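Local coordinates for protein malate oxidoreductase (Thermotoga maritima, PDB 1VL6) that probably catalyses the NAD-dependent oxidative decarboxylation of malate to pyruvate, at residues A[75-80]-A[117-122]; A[148-153]-A[238-243]. All blocks are in the same frame, centred on the assembly; numbering follows the deposited sequence.

Contact 1 of 2, residues A[75-80]-A[117-122]; sequences VSDGSA and SESEEE
Asp77 and Ser119 meet where two loops leave the ends of neighbouring parallel strands. The contact across the segments is van der Waals only: Asp77 OD2 sits 3.2 Å from Ser119 CB, and Asp77 CB rests 3.5 Å from the carbonyl oxygen, O, of Glu118. With CG placed between the backbone N and the carbonyl carbon (chi1 69°), the Asp77 side chain presents OD2 to the Ser119 loop and keeps OD1 for its own turn.

The polar link between the segments is indirect. Lys147, at the start of helix 147-158, makes a salt bridge with Asp77 OD2 and a hydrogen bond with the carbonyl oxygen of Ser119, so one ammonium group joins both loops.

Hydrogen bonds inside each segment fix the loop shapes. Ser79 OG donates to Asp77 OD1 at 2.7 Å, arriving on the syn side and close to the carboxylate plane; Ser79 N adds a weak bond to the same oxygen. Just before this, Gly78 N gives a 2.9 Å bond to Ser76 OG, which makes an ST turn. In the other segment the Glu118 chain curls back over its own backbone, and its OE2 accepts from Glu120 N at 3.0 Å through the anti lone pair, with an N-H...O angle of 159°. A weaker bond from Ser119 N reaches the same OE2. This local loop leads to Glu120, the N-cap residue of helix 121-130.

Strands 71-76 and 110-115 lie side by side, with helix 89-107 between them in sequence, so the contact joins the loops that follow the C-terminal ends of two strands in a beta-alpha-beta crossover of the parallel sheet of the malic enzyme N-terminal region.

Contact 2 of 2, residues A[148-153]-A[238-243]; sequences CFRILQ and NEYHLE
A helix-helix contact between the two family regions brings helix 147-158 of the malic enzyme N-terminal region against helix 239-246 of the NAD-binding region. Phe149 and Tyr240 make its apolar part. The local helix axes stay 12.8 Å apart and run close to perpendicular, so long side chains span the gap. Both aromatic rings reach across with CG anti to the carbonyl carbon (chi1 -65° for Phe149), and each ring passes alongside the other toward the opposite helix. Phe149 CB lies over one face of the tyrosine ring, a CH-pi contact with CB 3.9 Å from the ring centroid. Phe149 CD2 lies over the middle of that face, 3.6 Å from Tyr240 CG. The ring planes are inclined at 38°, an oblique pair with centroids 4.5 Å apart.

Beside the rings, Arg150 bends at chi3 to bring its guanidinium round to Glu239. Its NH2 donates to Glu239 OE2 at 3.2 Å in a nearly straight salt-bridge bond (173°). The acceptor lies in the guanidinium plane, yet NH2 approaches OE2 from above the carboxylate plane. Tyr240 OH sits over one guanidinium face, 3.6 Å from Arg150 NE. The stronger polar partner of Arg150 is Glu121, which binds NH1, so the guanidinium is held between two carboxylates.

Helix 239-246 is capped by Asn238, whose OD1 accepts from His241 N at 3.1 Å and more weakly from Tyr240 N. Further along, Glu243 binds Tyr205 and Lys209, while the Phe149 ring meets that of Tyr205. His241 is hydrogen-bonded to the carbonyl of Ile200, which lies within a GxGxxG-like sequence, probably the dinucleotide-binding turn of a Rossmann-type fold. The aromatic pair and salt bridge thus form a packed interface between the N-terminal region and the probable dinucleotide-binding fold.

Following the chain from the N terminus, contact 1 closes first: it returns segment 117-122 to segment 75-80 after a loop that includes helix 89-107 and strand 110-115. Helix 121-130, strand 137-140 and then helix 147-158 follow, and contact 2 opens there, closing only when the chain has passed through the first strands of the NAD-binding region to reach 238-243. The two loops are in series, neither nested nor crossed. Their centres lie 16 Å apart, yet they touch through Glu121, on which Ile151 packs. Contact 1 therefore ties together loops that follow strands of the N-terminal sheet, and contact 2 joins that region to the NAD-binding one.

Contact 1 of 2, residues A[75-80]-A[117-122]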
loop_
_atom_site.group_PDB
_atom_site.type_symbol
_atom_site.label_atom_id
_atom_site.label_comp_id
_atom_site.label_asym_id
_atom_site.label_seq_id
_atom_site.Cartn_x
_atom_site.Cartn_y
_atom_site.Cartn_z
ATOM N N VAL A 75 19.252 10.170 8.191
ATOM C CA VAL A 75 20.208 11.176 7.715
ATOM C C VAL A 75 21.633 10.625 7.690
ATOM O O VAL A 75 22.147 10.213 8.712
ATOM C CB VAL A 75 20.140 12.425 8.611
ATOM C CG1 VAL A 75 21.187 13.466 8.211
ATOM C CG2 VAL A 75 18.720 13.023 8.563
ATOM N N SER A 76 22.269 10.626 6.529
ATOM C CA SER A 76 23.693 10.263 6.478
ATOM C C SER A 76 24.409 11.087 5.449
ATOM O O SER A 76 23.778 11.564 4.511
ATOM C CB SER A 76 23.910 8.795 6.106
ATOM O OG SER A 76 25.274 8.447 6.355
ATOM N N ASP A 77 25.716 11.260 5.632
ATOM C CA ASP A 77 26.587 11.799 4.576
ATOM C C ASP A 77 27.423 10.706 4.013
ATOM O O ASP A 77 28.205 10.923 3.110
ATOM C CB ASP A 77 27.501 12.873 5.098
ATOM C CG ASP A 77 28.575 12.346 6.041
ATOM O OD1 ASP A 77 28.302 11.425 6.848
ATOM O OD2 ASP A 77 29.708 12.874 6.085
ATOM N N GLY A 78 27.225 9.497 4.519
ATOM C CA GLY A 78 27.944 8.315 4.035
ATOM C C GLY A 78 29.406 8.272 4.435
ATOM O O GLY A 78 30.228 7.679 3.753
ATOM N N SER A 79 29.727 8.919 5.537
ATOM C CA SER A 79 31.102 8.953 6.000
ATOM C C SER A 79 31.483 7.662 6.713
ATOM O O SER A 79 32.611 7.419 6.986
ATOM C CB SER A 79 31.348 10.203 6.876
ATOM O OG SER A 79 30.467 10.330 7.989
ATOM N N ALA A 80 30.518 6.825 7.034
ATOM C CA ALA A 80 30.803 5.519 7.670
ATOM C C ALA A 80 29.718 4.509 7.365
ATOM O O ALA A 80 28.932 4.119 8.250
ATOM C CB ALA A 80 30.940 5.669 9.174
ATOM N N SER A 117 25.132 15.518 0.462
ATOM C CA SER A 117 26.457 15.682 -0.139
ATOM C C SER A 117 27.295 16.720 0.595
ATOM O O SER A 117 28.064 17.405 -0.019
ATOM C CB SER A 117 26.380 16.041 -1.625
ATOM O OG SER A 117 25.460 17.104 -1.844
ATOM N N GLU A 118 27.161 16.822 1.908
ATOM C CA GLU A 118 27.926 17.776 2.678
ATOM C C GLU A 118 28.439 17.023 3.860
ATOM O O GLU A 118 27.704 16.270 4.485
ATOM C CB GLU A 118 27.048 18.957 3.123
ATOM C CG GLU A 118 27.706 19.924 4.121
ATOM C CD GLU A 118 28.935 20.590 3.555
ATOM O OE1 GLU A 118 28.774 21.419 2.637
ATOM O OE2 GLU A 118 30.066 20.268 4.010
ATOM N N SER A 119 29.703 17.208 4.176
ATOM C CA SER A 119 30.264 16.438 5.234
ATOM C C SER A 119 31.008 17.233 6.338
ATOM O O SER A 119 31.389 16.629 7.352
ATOM C CB SER A 119 31.095 15.326 4.612
ATOM O OG SER A 119 32.296 15.878 4.145
ATOM N N GLU A 120 31.157 18.561 6.199
ATOM C CA GLU A 120 31.639 19.384 7.335
ATOM C C GLU A 120 30.591 19.340 8.432
ATOM O O GLU A 120 29.400 19.464 8.155
ATOM C CB GLU A 120 31.867 20.829 6.949
ATOM C CG GLU A 120 33.248 21.096 6.391
ATOM C CD GLU A 120 33.248 22.324 5.504
ATOM O OE1 GLU A 120 33.355 23.442 6.042
ATOM O OE2 GLU A 120 33.101 22.166 4.272
ATOM N N GLU A 121 31.029 19.156 9.669
ATOM C CA GLU A 121 30.079 18.943 10.767
ATOM C C GLU A 121 29.122 20.142 10.992
ATOM O O GLU A 121 27.925 19.939 11.110
ATOM C CB GLU A 121 30.782 18.471 12.059
ATOM C CG GLU A 121 31.727 19.505 12.650
ATOM C CD GLU A 121 32.659 18.944 13.707
ATOM O OE1 GLU A 121 33.646 18.253 13.375
ATOM O OE2 GLU A 121 32.408 19.217 14.886
ATOM N N GLU A 122 29.616 21.374 11.014
ATOM C CA GLU A 122 28.718 22.500 11.317
ATOM C C GLU A 122 27.658 22.608 10.245
ATOM O O GLU A 122 26.515 22.937 10.525
ATOM C CB GLU A 122 29.431 23.850 11.449
ATOM C CG GLU A 122 30.531 23.932 12.502
ATOM C CD GLU A 122 30.046 23.720 13.934
ATOM O OE1 GLU A 122 28.926 24.139 14.335
ATOM O OE2 GLU A 122 30.835 23.111 14.680
#

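Contact 2 of 2, residues A[148-153]-A[238-243]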
loop_
_atom_site.group_PDB
_atom_site.type_symbol
_atom_site.label_atom_id
_atom_site.label_comp_id
_atom_site.label_asym_id
_atom_site.label_seq_id
_atom_site.Cartn_x
_atom_site.Cartn_y
_atom_site.Cartn_z
ATOM N N CYS A 148 30.667 12.618 14.612
ATOM C CA CYS A 148 29.313 12.267 14.994
ATOM C C CYS A 148 29.047 12.547 16.486
ATOM O O CYS A 148 27.921 12.601 16.938
ATOM C CB CYS A 148 29.056 10.785 14.677
ATOM S SG CYS A 148 30.158 9.754 15.624
ATOM N N PHE A 149 30.073 12.682 17.282
ATOM C CA PHE A 149 29.808 12.949 18.677
ATOM C C PHE A 149 29.179 14.333 18.830
ATOM O O PHE A 149 28.106 14.497 19.421
ATOM C CB PHE A 149 31.107 12.854 19.485
ATOM C CG PHE A 149 31.714 11.459 19.517
ATOM C CD1 PHE A 149 30.978 10.383 19.936
ATOM C CD2 PHE A 149 33.027 11.246 19.131
ATOM C CE1 PHE A 149 31.543 9.109 19.973
ATOM C CE2 PHE A 149 33.601 9.974 19.179
ATOM C CZ PHE A 149 32.870 8.917 19.601
ATOM N N ARG A 150 29.853 15.323 18.252
ATOM C CA ARG A 150 29.410 16.717 18.304
ATOM C C ARG A 150 28.072 16.832 17.580
ATOM O O ARG A 150 27.172 17.541 18.063
ATOM C CB ARG A 150 30.438 17.657 17.648
ATOM C CG ARG A 150 31.193 18.649 18.565
ATOM C CD ARG A 150 32.434 19.394 17.879
ATOM N NE ARG A 150 33.741 18.700 18.032
ATOM C CZ ARG A 150 34.293 17.755 17.195
ATOM N NH1 ARG A 150 33.689 17.320 16.089
ATOM N NH2 ARG A 150 35.486 17.222 17.480
ATOM N N ILE A 151 27.926 16.121 16.451
ATOM C CA ILE A 151 26.698 16.248 15.676
ATOM C C ILE A 151 25.484 15.763 16.482
ATOM O O ILE A 151 24.465 16.455 16.586
ATOM C CB ILE A 151 26.812 15.526 14.333
ATOM C CG1 ILE A 151 27.846 16.235 13.457
ATOM C CG2 ILE A 151 25.461 15.510 13.612
ATOM C CD1 ILE A 151 28.118 15.538 12.152
ATOM N N LEU A 152 25.592 14.590 17.079
ATOM C CA LEU A 152 24.503 14.102 17.914
ATOM C C LEU A 152 24.171 15.052 19.060
ATOM O O LEU A 152 23.041 15.355 19.297
ATOM C CB LEU A 152 24.817 12.724 18.481
ATOM C CG LEU A 152 23.726 12.136 19.373
ATOM C CD1 LEU A 152 22.470 12.004 18.528
ATOM C CD2 LEU A 152 24.167 10.787 19.940
ATOM N N GLN A 153 25.187 15.489 19.781
ATOM C CA GLN A 153 24.983 16.270 20.963
ATOM C C GLN A 153 24.309 17.581 20.607
ATOM O O GLN A 153 23.340 17.983 21.255
ATOM C CB GLN A 153 26.304 16.513 21.650
ATOM C CG GLN A 153 26.186 17.255 22.993
ATOM C CD GLN A 153 27.207 18.392 23.105
ATOM O OE1 GLN A 153 27.066 19.464 22.453
ATOM N NE2 GLN A 153 28.243 18.167 23.918
ATOM N N ASN A 238 42.006 11.391 19.856
ATOM C CA ASN A 238 41.327 12.680 19.905
ATOM C C ASN A 238 40.999 13.049 21.325
ATOM O O ASN A 238 41.251 12.297 22.242
ATOM C CB ASN A 238 40.038 12.729 19.033
ATOM C CG ASN A 238 39.234 11.411 19.059
ATOM O OD1 ASN A 238 38.625 11.096 20.200
ATOM N ND2 ASN A 238 39.129 10.723 18.043
ATOM N N GLU A 239 40.436 14.235 21.490
ATOM C CA GLU A 239 39.806 14.634 22.739
ATOM C C GLU A 239 38.860 13.577 23.338
ATOM O O GLU A 239 38.744 13.483 24.560
ATOM C CB GLU A 239 39.080 16.001 22.580
ATOM C CG GLU A 239 38.604 16.342 21.163
ATOM C CD GLU A 239 37.440 17.323 21.120
ATOM O OE1 GLU A 239 36.675 17.442 22.104
ATOM O OE2 GLU A 239 37.260 17.963 20.074
ATOM N N TYR A 240 38.175 12.790 22.516
ATOM C CA TYR A 240 37.166 11.864 23.064
ATOM C C TYR A 240 37.828 10.640 23.714
ATOM O O TYR A 240 37.297 10.064 24.664
ATOM C CB TYR A 240 36.105 11.487 21.998
ATOM C CG TYR A 240 35.297 12.687 21.477
ATOM C CD1 TYR A 240 34.201 13.143 22.180
ATOM C CD2 TYR A 240 35.669 13.396 20.307
ATOM C CE1 TYR A 240 33.474 14.251 21.745
ATOM C CE2 TYR A 240 34.943 14.507 19.870
ATOM C CZ TYR A 240 33.843 14.923 20.614
ATOM O OH TYR A 240 33.057 16.001 20.269
ATOM N N HIS A 241 38.980 10.247 23.201
ATOM C CA HIS A 241 39.754 9.178 23.792
ATOM C C HIS A 241 40.345 9.666 25.115
ATOM O O HIS A 241 40.389 8.956 26.107
ATOM C CB HIS A 241 40.871 8.762 22.825
ATOM C CG HIS A 241 40.394 7.972 21.652
ATOM N ND1 HIS A 241 41.261 7.397 20.746
ATOM C CD2 HIS A 241 39.144 7.611 21.265
ATOM C CE1 HIS A 241 40.561 6.726 19.847
ATOM N NE2 HIS A 241 39.276 6.824 20.148
ATOM N N LEU A 242 40.800 10.899 25.131
ATOM C CA LEU A 242 41.269 11.491 26.378
ATOM C C LEU A 242 40.120 11.466 27.402
ATOM O O LEU A 242 40.302 11.097 28.562
ATOM C CB LEU A 242 41.768 12.900 26.136
ATOM C CG LEU A 242 42.622 13.573 27.193
ATOM C CD1 LEU A 242 43.957 12.884 27.423
ATOM C CD2 LEU A 242 42.880 15.004 26.737
ATOM N N GLU A 243 38.923 11.842 26.980
ATOM C CA GLU A 243 37.810 11.851 27.908
ATOM C C GLU A 243 37.614 10.446 28.501
ATOM O O GLU A 243 37.449 10.286 29.734
ATOM C CB GLU A 243 36.547 12.279 27.195
ATOM C CG GLU A 243 35.394 12.589 28.123
ATOM C CD GLU A 243 34.051 12.589 27.406
ATOM O OE1 GLU A 243 34.011 12.748 26.168
ATOM O OE2 GLU A 243 33.031 12.404 28.085
#